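Local coordinates for protein single-stranded-DNA-specific exonuclease RecJ (Thermus thermophilus, PDB 2ZXR) that degrades single-stranded DNA in the 5' to 3' direction as an exonuclease that requires divalent metal ions and has no detectable activity on single-stranded RNA, at residues Ala62-Glu66 with Ala197-Leu202; Ala191-Leu195 with Pro207-Ala211; Glu314-Leu318 with Ile346-Ile351; Leu352-Pro358 with Arg370-Ile375. All coordinates share one frame; numbering follows the deposited sequence.

Contact 1 of 4, residues Ala62-Glu66 with Ala197-Leu202; sequences AALLE and ALHERL
Ala62 on one helix meets Ala197 and Leu198 on another in a helix-helix crossing of the DHH-type nuclease core; the short axes pass 8.9 Å apart at a signed angle of -62°. The tight part lies where small residues let the backbones close in: Ala62 CA and Leu198 CA are 4.7 Å apart, and Ala62 CB touches Ala197 CB at 3.7 Å. Leu198 carries its CG anti to the backbone N (chi1 175°), which brings CD1 alongside the first helix, against Ala62 O, Leu65 CB and Glu66 N. On this buried side, Leu65 also rests on Leu131 and Leu133 of strand 131-134.

The solvent side is polar and built from long chains. Glu66 stretches out fully, CG passing Leu202 CD2, and crosses Arg201 at about a right angle to form a salt bridge. Glu66 OE2 takes Arg201 NE at a modelled 2.5 Å, doubtful as an exact length, and Arg201 NH2 only weakly. A water joins Ala63 O to Arg201 NH2, the second bond being weak. Arg201, an exposed residue, bends at chi3 (72°) and lays its guanidinium over Ala63, whose CB sits 3.6 Å above the centre of the Arg201 guanidinium plane.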
loop_
_atom_site.group_PDB
_atom_site.type_symbol
_atom_site.label_atom_id
_atom_site.label_comp_id
_atom_site.label_asym_id
_atom_site.label_seq_id
_atom_site.Cartn_x
_atom_site.Cartn_y
_atom_site.Cartn_z
ATOM N N ALA A 62 33.993 -3.604 0.876
ATOM C CA ALA A 62 34.512 -2.455 1.611
ATOM C C ALA A 62 36.047 -2.525 1.705
ATOM O O ALA A 62 36.730 -1.498 1.627
ATOM C CB ALA A 62 33.908 -2.413 3.019
ATOM N N ALA A 63 36.588 -3.728 1.888
ATOM C CA ALA A 63 38.037 -3.890 1.986
ATOM C C ALA A 63 38.707 -3.472 0.674
ATOM O O ALA A 63 39.761 -2.819 0.654
ATOM C CB ALA A 63 38.374 -5.343 2.310
ATOM N N LEU A 64 38.066 -3.848 -0.425
ATOM C CA LEU A 64 38.543 -3.546 -1.755
ATOM C C LEU A 64 38.584 -2.040 -1.929
ATOM O O LEU A 64 39.560 -1.479 -2.441
ATOM C CB LEU A 64 37.589 -4.190 -2.743
ATOM C CG LEU A 64 38.051 -4.622 -4.127
ATOM C CD1 LEU A 64 39.492 -5.136 -4.068
ATOM C CD2 LEU A 64 37.076 -5.716 -4.626
ATOM N N LEU A 65 37.530 -1.374 -1.469
ATOM C CA LEU A 65 37.451 0.070 -1.580
ATOM C C LEU A 65 38.501 0.757 -0.699
ATOM O O LEU A 65 39.057 1.790 -1.082
ATOM C CB LEU A 65 36.042 0.560 -1.202
ATOM C CG LEU A 65 34.873 0.278 -2.149
ATOM C CD1 LEU A 65 33.579 0.731 -1.472
ATOM C CD2 LEU A 65 35.055 1.023 -3.471
ATOM N N GLU A 66 38.757 0.211 0.485
ATOM C CA GLU A 66 39.776 0.807 1.352
ATOM C C GLU A 66 41.120 0.742 0.588
ATOM O O GLU A 66 41.895 1.705 0.570
ATOM C CB GLU A 66 39.888 0.036 2.675
ATOM C CG GLU A 66 40.964 0.594 3.603
ATOM C CD GLU A 66 41.116 -0.168 4.934
ATOM O OE1 GLU A 66 42.016 0.213 5.703
ATOM O OE2 GLU A 66 40.359 -1.132 5.224
ATOM N N ALA A 197 29.880 0.345 5.321
ATOM C CA ALA A 197 30.842 -0.719 5.583
ATOM C C ALA A 197 32.261 -0.146 5.482
ATOM O O ALA A 197 33.119 -0.462 6.297
ATOM C CB ALA A 197 30.648 -1.860 4.580
ATOM N N LEU A 198 32.504 0.700 4.485
ATOM C CA LEU A 198 33.814 1.322 4.318
ATOM C C LEU A 198 34.143 2.244 5.514
ATOM O O LEU A 198 35.275 2.272 5.994
ATOM C CB LEU A 198 33.863 2.130 3.012
ATOM C CG LEU A 198 35.153 2.937 2.765
ATOM C CD1 LEU A 198 36.361 1.995 2.677
ATOM C CD2 LEU A 198 35.022 3.754 1.491
ATOM N N HIS A 199 33.158 3.022 5.965
ATOM C CA HIS A 199 33.351 3.910 7.116
ATOM C C HIS A 199 33.730 3.099 8.345
ATOM O O HIS A 199 34.589 3.492 9.136
ATOM C CB HIS A 199 32.073 4.702 7.407
ATOM C CG HIS A 199 31.939 5.924 6.561
ATOM N ND1 HIS A 199 31.509 7.131 7.063
ATOM C CD2 HIS A 199 32.285 6.151 5.271
ATOM C CE1 HIS A 199 31.608 8.055 6.124
ATOM N NE2 HIS A 199 32.077 7.484 5.027
ATOM N N GLU A 200 33.066 1.967 8.514
ATOM C CA GLU A 200 33.366 1.101 9.634
ATOM C C GLU A 200 34.830 0.663 9.561
ATOM O O GLU A 200 35.538 0.725 10.567
ATOM C CB GLU A 200 32.449 -0.114 9.612
ATOM C CG GLU A 200 31.015 0.258 9.909
ATOM C CD GLU A 200 30.696 0.146 11.379
ATOM O OE1 GLU A 200 29.783 0.871 11.872
ATOM O OE2 GLU A 200 31.363 -0.687 12.040
ATOM N N ARG A 201 35.275 0.211 8.387
ATOM C CA ARG A 201 36.668 -0.212 8.217
ATOM C C ARG A 201 37.638 0.917 8.519
ATOM O O ARG A 201 38.700 0.679 9.088
ATOM C CB ARG A 201 36.961 -0.680 6.781
ATOM C CG ARG A 201 36.536 -2.111 6.444
ATOM C CD ARG A 201 37.100 -2.541 5.087
ATOM N NE ARG A 201 38.549 -2.785 5.126
ATOM C CZ ARG A 201 39.107 -3.912 5.571
ATOM N NH1 ARG A 201 38.345 -4.907 6.017
ATOM N NH2 ARG A 201 40.433 -4.052 5.566
ATOM N N LEU A 202 37.273 2.135 8.126
ATOM C CA LEU A 202 38.123 3.291 8.317
ATOM C C LEU A 202 37.999 3.900 9.694
ATOM O O LEU A 202 38.633 4.908 9.969
ATOM C CB LEU A 202 37.800 4.360 7.269
ATOM C CG LEU A 202 38.086 3.980 5.805
ATOM C CD1 LEU A 202 37.642 5.096 4.849
ATOM C CD2 LEU A 202 39.583 3.726 5.660
HETATM O O HOH W 1 41.689 -3.090 2.884
#

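Contact 2 of 4, residues Ala191-Leu195 with Pro207-Ala211; sequences AFLLL and PLEYA
Phe192 and Leu195, one turn apart on a helix, face a compact 3-10 turn at 208-210, in which Tyr210 N bonds back to Pro207 O and Ala211 N to Leu208 O; the backbones stay well separated, with Phe192 CA and Tyr210 CA 7.1 Å apart, so side chains bridge the gap. Leu195 holds its CG anti to the backbone N (chi1 176°) and crosses Tyr210 at about a right angle. Leu195 CD2 lies over one face of the Tyr210 ring in a CH-pi contact, 3.8 Å from the centroid and 12° off the normal. Leu195 CD2 also touches Pro207 CB at 3.9 Å, so one methyl meets both proline and tyrosine.

Phe192 CE1 comes within 3.4 Å of Pro207 O, while Tyr210 CB lies in the plane of the ring at its edge, 4.0 Å from Phe192 CD1. Ala211 CB adds a contact with Phe192 CE1 at 4.1 Å.

The turn thus folds back on helix 187-201 before helix 211-220 starts, and all five touching residues are buried. Helix 227-239 packs on Phe192 through Trp228 and Leu232. Helix 83-98, which carries the metal ligand Asp84 about 9 Å from Phe192 between side chains, places Ile91 on Leu195 and Arg94 on Tyr210.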
loop_
_atom_site.group_PDB
_atom_site.type_symbol
_atom_site.label_atom_id
_atom_site.label_comp_id
_atom_site.label_asym_id
_atom_site.label_seq_id
_atom_site.Cartn_x
_atom_site.Cartn_y
_atom_site.Cartn_z
ATOM N N ALA A 191 24.113 0.799 -1.933
ATOM C CA ALA A 191 25.216 1.759 -2.105
ATOM C C ALA A 191 25.505 2.414 -0.727
ATOM O O ALA A 191 26.657 2.633 -0.334
ATOM C CB ALA A 191 24.827 2.840 -3.087
ATOM N N PHE A 192 24.432 2.737 -0.014
ATOM C CA PHE A 192 24.531 3.350 1.309
ATOM C C PHE A 192 25.196 2.359 2.286
ATOM O O PHE A 192 26.077 2.723 3.036
ATOM C CB PHE A 192 23.111 3.708 1.776
ATOM C CG PHE A 192 23.038 4.273 3.150
ATOM C CD1 PHE A 192 23.340 5.596 3.384
ATOM C CD2 PHE A 192 22.626 3.480 4.221
ATOM C CE1 PHE A 192 23.232 6.136 4.658
ATOM C CE2 PHE A 192 22.520 4.019 5.504
ATOM C CZ PHE A 192 22.821 5.343 5.712
ATOM N N LEU A 193 24.771 1.103 2.269
ATOM C CA LEU A 193 25.348 0.100 3.162
ATOM C C LEU A 193 26.839 -0.064 2.887
ATOM O O LEU A 193 27.635 -0.173 3.823
ATOM C CB LEU A 193 24.625 -1.238 3.001
ATOM C CG LEU A 193 23.209 -1.204 3.591
ATOM C CD1 LEU A 193 22.388 -2.399 3.110
ATOM C CD2 LEU A 193 23.315 -1.159 5.118
ATOM N N LEU A 194 27.201 -0.063 1.601
ATOM C CA LEU A 194 28.587 -0.192 1.170
ATOM C C LEU A 194 29.416 0.980 1.675
ATOM O O LEU A 194 30.523 0.779 2.194
ATOM C CB LEU A 194 28.672 -0.254 -0.360
ATOM C CG LEU A 194 30.070 -0.436 -0.978
ATOM C CD1 LEU A 194 30.698 -1.733 -0.451
ATOM C CD2 LEU A 194 29.973 -0.488 -2.525
ATOM N N LEU A 195 28.919 2.209 1.513
ATOM C CA LEU A 195 29.672 3.357 2.009
ATOM C C LEU A 195 29.844 3.199 3.537
ATOM O O LEU A 195 30.896 3.510 4.100
ATOM C CB LEU A 195 28.932 4.674 1.706
ATOM C CG LEU A 195 29.585 5.954 2.262
ATOM C CD1 LEU A 195 30.974 6.115 1.675
ATOM C CD2 LEU A 195 28.713 7.163 1.952
ATOM N N PRO A 207 27.581 7.024 8.017
ATOM C CA PRO A 207 27.372 8.135 7.077
ATOM C C PRO A 207 25.895 8.523 6.979
ATOM O O PRO A 207 25.317 8.466 5.895
ATOM C CB PRO A 207 27.880 7.555 5.769
ATOM C CG PRO A 207 27.361 6.151 5.851
ATOM C CD PRO A 207 27.718 5.745 7.291
ATOM N N LEU A 208 25.295 8.918 8.100
ATOM C CA LEU A 208 23.885 9.267 8.136
ATOM C C LEU A 208 23.456 10.448 7.254
ATOM O O LEU A 208 22.295 10.509 6.849
ATOM C CB LEU A 208 23.431 9.499 9.592
ATOM C CG LEU A 208 23.653 8.303 10.535
ATOM C CD1 LEU A 208 22.948 8.541 11.853
ATOM C CD2 LEU A 208 23.103 7.038 9.901
ATOM N N GLU A 209 24.365 11.371 6.950
ATOM C CA GLU A 209 23.988 12.490 6.101
ATOM C C GLU A 209 23.655 12.025 4.664
ATOM O O GLU A 209 23.144 12.797 3.874
ATOM C CB GLU A 209 25.080 13.589 6.106
ATOM C CG GLU A 209 26.338 13.252 5.326
ATOM C CD GLU A 209 27.444 14.301 5.444
ATOM O OE1 GLU A 209 27.138 15.518 5.394
ATOM O OE2 GLU A 209 28.643 13.904 5.560
ATOM N N TYR A 210 23.890 10.747 4.349
ATOM C CA TYR A 210 23.596 10.195 3.011
ATOM C C TYR A 210 22.275 9.432 3.014
ATOM O O TYR A 210 21.854 8.862 1.987
ATOM C CB TYR A 210 24.715 9.236 2.582
ATOM C CG TYR A 210 26.016 9.931 2.299
ATOM C CD1 TYR A 210 26.292 10.401 1.029
ATOM C CD2 TYR A 210 26.966 10.144 3.320
ATOM C CE1 TYR A 210 27.478 11.069 0.749
ATOM C CE2 TYR A 210 28.163 10.815 3.054
ATOM C CZ TYR A 210 28.411 11.274 1.760
ATOM O OH TYR A 210 29.564 11.951 1.447
ATOM N N ALA A 211 21.609 9.412 4.165
ATOM C CA ALA A 211 20.366 8.665 4.255
ATOM C C ALA A 211 19.199 9.322 3.500
ATOM O O ALA A 211 18.263 8.626 3.134
ATOM C CB ALA A 211 20.004 8.431 5.709
#

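Contact 3 of 4, residues Glu314-Leu318 with Ile346-Ile351; sequences EEAML and IVASRI
Glu314 and Arg350 join the long helix 293-321 to helix 341-355 of the DHHA1 domain, whose local axes pass 9.7 Å apart with a signed crossing angle of -49°. Helix 341-355 also packs on the domain's sheet, Ala348 resting on strands 359-363 and 366-370.

Arg350 can be followed outward from its backbone. CB points toward the opposing helix, with CG anti to the carbonyl carbon. Arg350 CD comes within 3.2 Å of Glu314 OE2, and the bend at chi3 (71°) then turns the guanidinium toward both glutamates. Arg350 NE remains 3.9 Å from Glu314 OE2, too far to bond it. CZ lies across from Leu318 CG, which stands over one guanidinium face. Arg350 NH1 donates to Glu314 OE2 at 2.7 Å and to Glu315 OE2 at 3.0 Å, the latter bond being the straighter, at 167°. It meets Glu314 on the anti side of the carboxylate and Glu315 on the syn side. Arg350 NH2 has Glu315 OE1 as its nearest partner at 3.7 Å, beyond bonding distance.

Beside this network the packing is apolar. Val347 CG2 is near Met317 SD at 3.8 Å, and CG1 lies against Leu318 CA. Leu318 CD2 reaches Ile351 CG1 at 3.7 Å.

Glu314 OE1 lies against Ile346 CG2 and is held in a salt bridge by Arg310, one turn earlier on its own helix. Gripped by an arginine of each helix, the buried Glu314 carboxylate would be expected to remain ionised, and the network is consistent with holding the helices in register where they otherwise meet through apolar side chains.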
loop_
_atom_site.group_PDB
_atom_site.type_symbol
_atom_site.label_atom_id
_atom_site.label_comp_id
_atom_site.label_asym_id
_atom_site.label_seq_id
_atom_site.Cartn_x
_atom_site.Cartn_y
_atom_site.Cartn_z
ATOM N N GLU A 314 3.101 11.647 -22.237
ATOM C CA GLU A 314 2.342 10.585 -21.600
ATOM C C GLU A 314 0.840 10.798 -21.778
ATOM O O GLU A 314 0.101 9.871 -22.111
ATOM C CB GLU A 314 2.668 10.549 -20.124
ATOM C CG GLU A 314 1.840 9.586 -19.326
ATOM C CD GLU A 314 2.084 9.715 -17.832
ATOM O OE1 GLU A 314 3.269 9.883 -17.426
ATOM O OE2 GLU A 314 1.088 9.637 -17.065
ATOM N N GLU A 315 0.396 12.025 -21.547
ATOM C CA GLU A 315 -1.007 12.333 -21.686
ATOM C C GLU A 315 -1.445 12.168 -23.154
ATOM O O GLU A 315 -2.498 11.607 -23.407
ATOM C CB GLU A 315 -1.307 13.741 -21.173
ATOM C CG GLU A 315 -2.728 13.843 -20.638
ATOM C CD GLU A 315 -2.963 12.961 -19.383
ATOM O OE1 GLU A 315 -4.118 12.544 -19.179
ATOM O OE2 GLU A 315 -2.013 12.694 -18.600
ATOM N N ALA A 316 -0.646 12.621 -24.117
ATOM C CA ALA A 316 -1.020 12.429 -25.514
ATOM C C ALA A 316 -1.045 10.927 -25.883
ATOM O O ALA A 316 -1.921 10.488 -26.619
ATOM C CB ALA A 316 -0.060 13.190 -26.461
ATOM N N MET A 317 -0.110 10.130 -25.366
ATOM C CA MET A 317 -0.124 8.711 -25.699
ATOM C C MET A 317 -1.342 7.999 -25.121
ATOM O O MET A 317 -2.022 7.226 -25.814
ATOM C CB MET A 317 1.143 8.009 -25.208
ATOM C CG MET A 317 1.203 6.556 -25.635
ATOM S SD MET A 317 2.703 5.731 -25.097
ATOM C CE MET A 317 3.888 6.440 -26.267
ATOM N N LEU A 318 -1.606 8.253 -23.843
ATOM C CA LEU A 318 -2.743 7.652 -23.159
ATOM C C LEU A 318 -4.043 8.113 -23.849
ATOM O O LEU A 318 -4.951 7.322 -24.075
ATOM C CB LEU A 318 -2.721 8.059 -21.686
ATOM C CG LEU A 318 -3.671 7.484 -20.630
ATOM C CD1 LEU A 318 -4.938 8.293 -20.657
ATOM C CD2 LEU A 318 -3.959 6.001 -20.855
ATOM N N ILE A 346 4.685 4.108 -18.059
ATOM C CA ILE A 346 3.630 4.691 -17.226
ATOM C C ILE A 346 2.254 4.648 -17.934
ATOM O O ILE A 346 1.239 4.425 -17.292
ATOM C CB ILE A 346 3.961 6.153 -16.796
ATOM C CG1 ILE A 346 5.128 6.138 -15.781
ATOM C CG2 ILE A 346 2.698 6.807 -16.129
ATOM C CD1 ILE A 346 5.607 7.512 -15.352
ATOM N N VAL A 347 2.222 4.854 -19.248
ATOM C CA VAL A 347 0.956 4.788 -19.977
ATOM C C VAL A 347 0.390 3.365 -19.842
ATOM O O VAL A 347 -0.800 3.178 -19.670
ATOM C CB VAL A 347 1.155 5.140 -21.468
ATOM C CG1 VAL A 347 -0.146 4.942 -22.234
ATOM C CG2 VAL A 347 1.619 6.569 -21.590
ATOM N N ALA A 348 1.255 2.358 -19.894
ATOM C CA ALA A 348 0.799 0.978 -19.745
ATOM C C ALA A 348 0.205 0.751 -18.344
ATOM O O ALA A 348 -0.840 0.116 -18.212
ATOM C CB ALA A 348 1.956 0.015 -19.979
ATOM N N SER A 349 0.871 1.249 -17.295
ATOM C CA SER A 349 0.353 1.062 -15.937
ATOM C C SER A 349 -0.982 1.786 -15.799
ATOM O O SER A 349 -1.929 1.285 -15.178
ATOM C CB SER A 349 1.334 1.610 -14.895
ATOM O OG SER A 349 2.518 0.827 -14.853
ATOM N N ARG A 350 -1.061 2.977 -16.378
ATOM C CA ARG A 350 -2.307 3.713 -16.294
ATOM C C ARG A 350 -3.427 2.966 -17.022
ATOM O O ARG A 350 -4.570 2.975 -16.579
ATOM C CB ARG A 350 -2.118 5.132 -16.830
ATOM C CG ARG A 350 -1.274 5.997 -15.879
ATOM C CD ARG A 350 -1.143 7.421 -16.392
ATOM N NE ARG A 350 -2.402 8.150 -16.295
ATOM C CZ ARG A 350 -2.579 9.401 -16.709
ATOM N NH1 ARG A 350 -1.571 10.071 -17.264
ATOM N NH2 ARG A 350 -3.757 9.991 -16.540
ATOM N N ILE A 351 -3.108 2.291 -18.120
ATOM C CA ILE A 351 -4.150 1.539 -18.824
ATOM C C ILE A 351 -4.549 0.325 -18.012
ATOM O O ILE A 351 -5.727 -0.005 -17.894
ATOM C CB ILE A 351 -3.684 1.078 -20.223
ATOM C CG1 ILE A 351 -3.516 2.309 -21.114
ATOM C CG2 ILE A 351 -4.708 0.079 -20.815
ATOM C CD1 ILE A 351 -2.999 2.038 -22.535
#

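Contact 4 of 4, residues Leu352-Pro358 with Arg370-Ile375; sequences LEATLRP and RSLAPI
Leu352 CD1 lies 3.5 Å from Arg370 O where a helix end and the following chain pack on the exit of a beta hairpin in the DHHA1 domain: helix 341-355 leads into strand 359-363, which pairs antiparallel with strand 366-370. The first shell is mostly aliphatic. Leu372 sends CD2 against Arg357 C at 3.7 Å and toward Leu352 CD1 at 4.1 Å, while its CD1 branch faces Leu356. Its CG stands between the backbone N and the carbonyl carbon (chi1 75°), the placement that brings both methyls to this side. Pro358 lies close to the second segment, its CA 4.1 Å from Ser371 CA, and its CA-H makes a contact with Arg370 O.

A second layer surrounds these atoms. Leu356 leaves the helix with positive phi (60°), redirecting the chain toward the strand. Arg4 bonds to the carbonyl oxygens of Thr355 and Leu356, and the Arg357 guanidinium forms a salt bridge with Asp423. On the other segment, a type II' turn from Leu372 to Ile375 is closed by Ile375 N bonding to Leu372 O. Ser371 OG also donates to Ile375 O, in a bond modelled so short that its length is doubtful. Ile375 is backed by Tyr417 and Ala418 of helix 407-419, and its CD1 presses on Pro358 CG at 3.5 Å, tighter than usual for two carbons.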
loop_
_atom_site.group_PDB
_atom_site.type_symbol
_atom_site.label_atom_id
_atom_site.label_comp_id
_atom_site.label_asym_id
_atom_site.label_seq_id
_atom_site.Cartn_x
_atom_site.Cartn_y
_atom_site.Cartn_z
ATOM N N LEU A 352 -3.560 -0.359 -17.466
ATOM C CA LEU A 352 -3.835 -1.526 -16.660
ATOM C C LEU A 352 -4.747 -1.157 -15.486
ATOM O O LEU A 352 -5.604 -1.952 -15.070
ATOM C CB LEU A 352 -2.528 -2.100 -16.127
ATOM C CG LEU A 352 -2.600 -3.240 -15.113
ATOM C CD1 LEU A 352 -1.392 -4.138 -15.293
ATOM C CD2 LEU A 352 -2.675 -2.677 -13.681
ATOM N N GLU A 353 -4.585 0.057 -14.967
ATOM C CA GLU A 353 -5.379 0.455 -13.810
ATOM C C GLU A 353 -6.828 0.796 -14.142
ATOM O O GLU A 353 -7.720 0.603 -13.329
ATOM C CB GLU A 353 -4.711 1.637 -13.105
ATOM C CG GLU A 353 -5.050 1.716 -11.640
ATOM C CD GLU A 353 -4.607 0.480 -10.856
ATOM O OE1 GLU A 353 -5.466 -0.070 -10.116
ATOM O OE2 GLU A 353 -3.418 0.066 -10.972
ATOM N N ALA A 354 -7.055 1.309 -15.339
ATOM C CA ALA A 354 -8.391 1.686 -15.765
ATOM C C ALA A 354 -9.118 0.444 -16.229
ATOM O O ALA A 354 -10.343 0.384 -16.270
ATOM C CB ALA A 354 -8.287 2.670 -16.942
ATOM N N THR A 355 -8.326 -0.565 -16.532
ATOM C CA THR A 355 -8.804 -1.787 -17.142
ATOM C C THR A 355 -8.699 -3.111 -16.358
ATOM O O THR A 355 -9.464 -4.060 -16.597
ATOM C CB THR A 355 -8.025 -1.871 -18.479
ATOM O OG1 THR A 355 -8.924 -1.728 -19.580
ATOM C CG2 THR A 355 -7.197 -3.109 -18.545
ATOM N N LEU A 356 -7.750 -3.186 -15.439
ATOM C CA LEU A 356 -7.536 -4.415 -14.681
ATOM C C LEU A 356 -7.196 -5.573 -15.634
ATOM O O LEU A 356 -7.705 -6.685 -15.491
ATOM C CB LEU A 356 -8.780 -4.749 -13.857
ATOM C CG LEU A 356 -8.634 -4.637 -12.331
ATOM C CD1 LEU A 356 -7.712 -3.478 -11.930
ATOM C CD2 LEU A 356 -10.016 -4.488 -11.726
ATOM N N ARG A 357 -6.334 -5.291 -16.612
ATOM C CA ARG A 357 -5.896 -6.285 -17.591
ATOM C C ARG A 357 -4.403 -6.106 -17.881
ATOM O O ARG A 357 -3.856 -5.012 -17.753
ATOM C CB ARG A 357 -6.642 -6.115 -18.914
ATOM C CG ARG A 357 -8.131 -6.343 -18.880
ATOM C CD ARG A 357 -8.447 -7.775 -18.585
ATOM N NE ARG A 357 -9.886 -7.988 -18.606
ATOM C CZ ARG A 357 -10.467 -9.164 -18.405
ATOM N NH1 ARG A 357 -9.720 -10.236 -18.174
ATOM N NH2 ARG A 357 -11.789 -9.255 -18.416
ATOM N N PRO A 358 -3.725 -7.190 -18.279
ATOM C CA PRO A 358 -2.299 -7.093 -18.589
ATOM C C PRO A 358 -2.208 -6.138 -19.790
ATOM O O PRO A 358 -3.115 -6.119 -20.640
ATOM C CB PRO A 358 -1.928 -8.527 -18.965
ATOM C CG PRO A 358 -2.952 -9.367 -18.258
ATOM C CD PRO A 358 -4.217 -8.573 -18.413
ATOM N N ARG A 370 3.006 -4.425 -18.516
ATOM C CA ARG A 370 2.615 -4.232 -17.132
ATOM C C ARG A 370 1.546 -5.286 -16.990
ATOM O O ARG A 370 0.658 -5.396 -17.838
ATOM C CB ARG A 370 2.024 -2.831 -16.853
ATOM C CG ARG A 370 3.070 -1.692 -16.885
ATOM C CD ARG A 370 4.167 -1.868 -15.814
ATOM N NE ARG A 370 5.229 -0.856 -15.919
ATOM C CZ ARG A 370 6.248 -0.903 -16.782
ATOM N NH1 ARG A 370 6.389 -1.922 -17.641
ATOM N NH2 ARG A 370 7.127 0.093 -16.809
ATOM N N SER A 371 1.633 -6.081 -15.938
ATOM C CA SER A 371 0.651 -7.118 -15.728
ATOM C C SER A 371 0.259 -7.194 -14.259
ATOM O O SER A 371 0.787 -6.458 -13.414
ATOM C CB SER A 371 1.212 -8.473 -16.181
ATOM O OG SER A 371 0.186 -9.464 -16.223
ATOM N N LEU A 372 -0.667 -8.103 -13.963
ATOM C CA LEU A 372 -1.159 -8.281 -12.602
ATOM C C LEU A 372 -1.787 -9.647 -12.491
ATOM O O LEU A 372 -1.763 -10.440 -13.426
ATOM C CB LEU A 372 -2.280 -7.278 -12.305
ATOM C CG LEU A 372 -3.652 -7.573 -12.952
ATOM C CD1 LEU A 372 -4.700 -6.577 -12.423
ATOM C CD2 LEU A 372 -3.584 -7.461 -14.493
ATOM N N ALA A 373 -2.365 -9.884 -11.322
ATOM C CA ALA A 373 -3.157 -11.076 -11.044
ATOM C C ALA A 373 -2.487 -12.391 -11.273
ATOM O O ALA A 373 -1.370 -12.605 -10.769
ATOM C CB ALA A 373 -4.409 -10.993 -11.837
ATOM N N PRO A 374 -3.144 -13.318 -12.004
ATOM C CA PRO A 374 -2.350 -14.532 -12.131
ATOM C C PRO A 374 -1.563 -14.510 -13.430
ATOM O O PRO A 374 -1.065 -15.536 -13.870
ATOM C CB PRO A 374 -3.406 -15.621 -12.119
ATOM C CG PRO A 374 -4.497 -15.001 -12.944
ATOM C CD PRO A 374 -4.549 -13.584 -12.389
ATOM N N ILE A 375 -1.455 -13.349 -14.067
ATOM C CA ILE A 375 -0.711 -13.334 -15.316
ATOM C C ILE A 375 0.638 -12.688 -15.199
ATOM O O ILE A 375 0.756 -11.488 -14.942
ATOM C CB ILE A 375 -1.479 -12.654 -16.434
ATOM C CG1 ILE A 375 -2.833 -13.337 -16.600
ATOM C CG2 ILE A 375 -0.675 -12.743 -17.737
ATOM C CD1 ILE A 375 -3.675 -12.688 -17.630
#

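Overall arrangement
Contacts 1 and 2 share helix 187-201 in the DHH part of the chain, and contacts 3 and 4 share helix 341-355; centres within each pair are 12 and 14 Å apart, whereas the two pairs stand at least about 22 Å apart between nearest atoms. Contacts 2 and 4 are buried and hold by apolar packing without cross-segment hydrogen bonds. Contacts 1 and 3 are partly buried helix crossings that add arginine-glutamate salt bridges. These differ: contact 1 has one arginine on one carboxylate at the solvent side, contact 3 one arginine between two carboxylates, one of them buried. Leu65 CD1 against Leu194 CG links the first pair, and Ala348 CB against Arg370 CG the second.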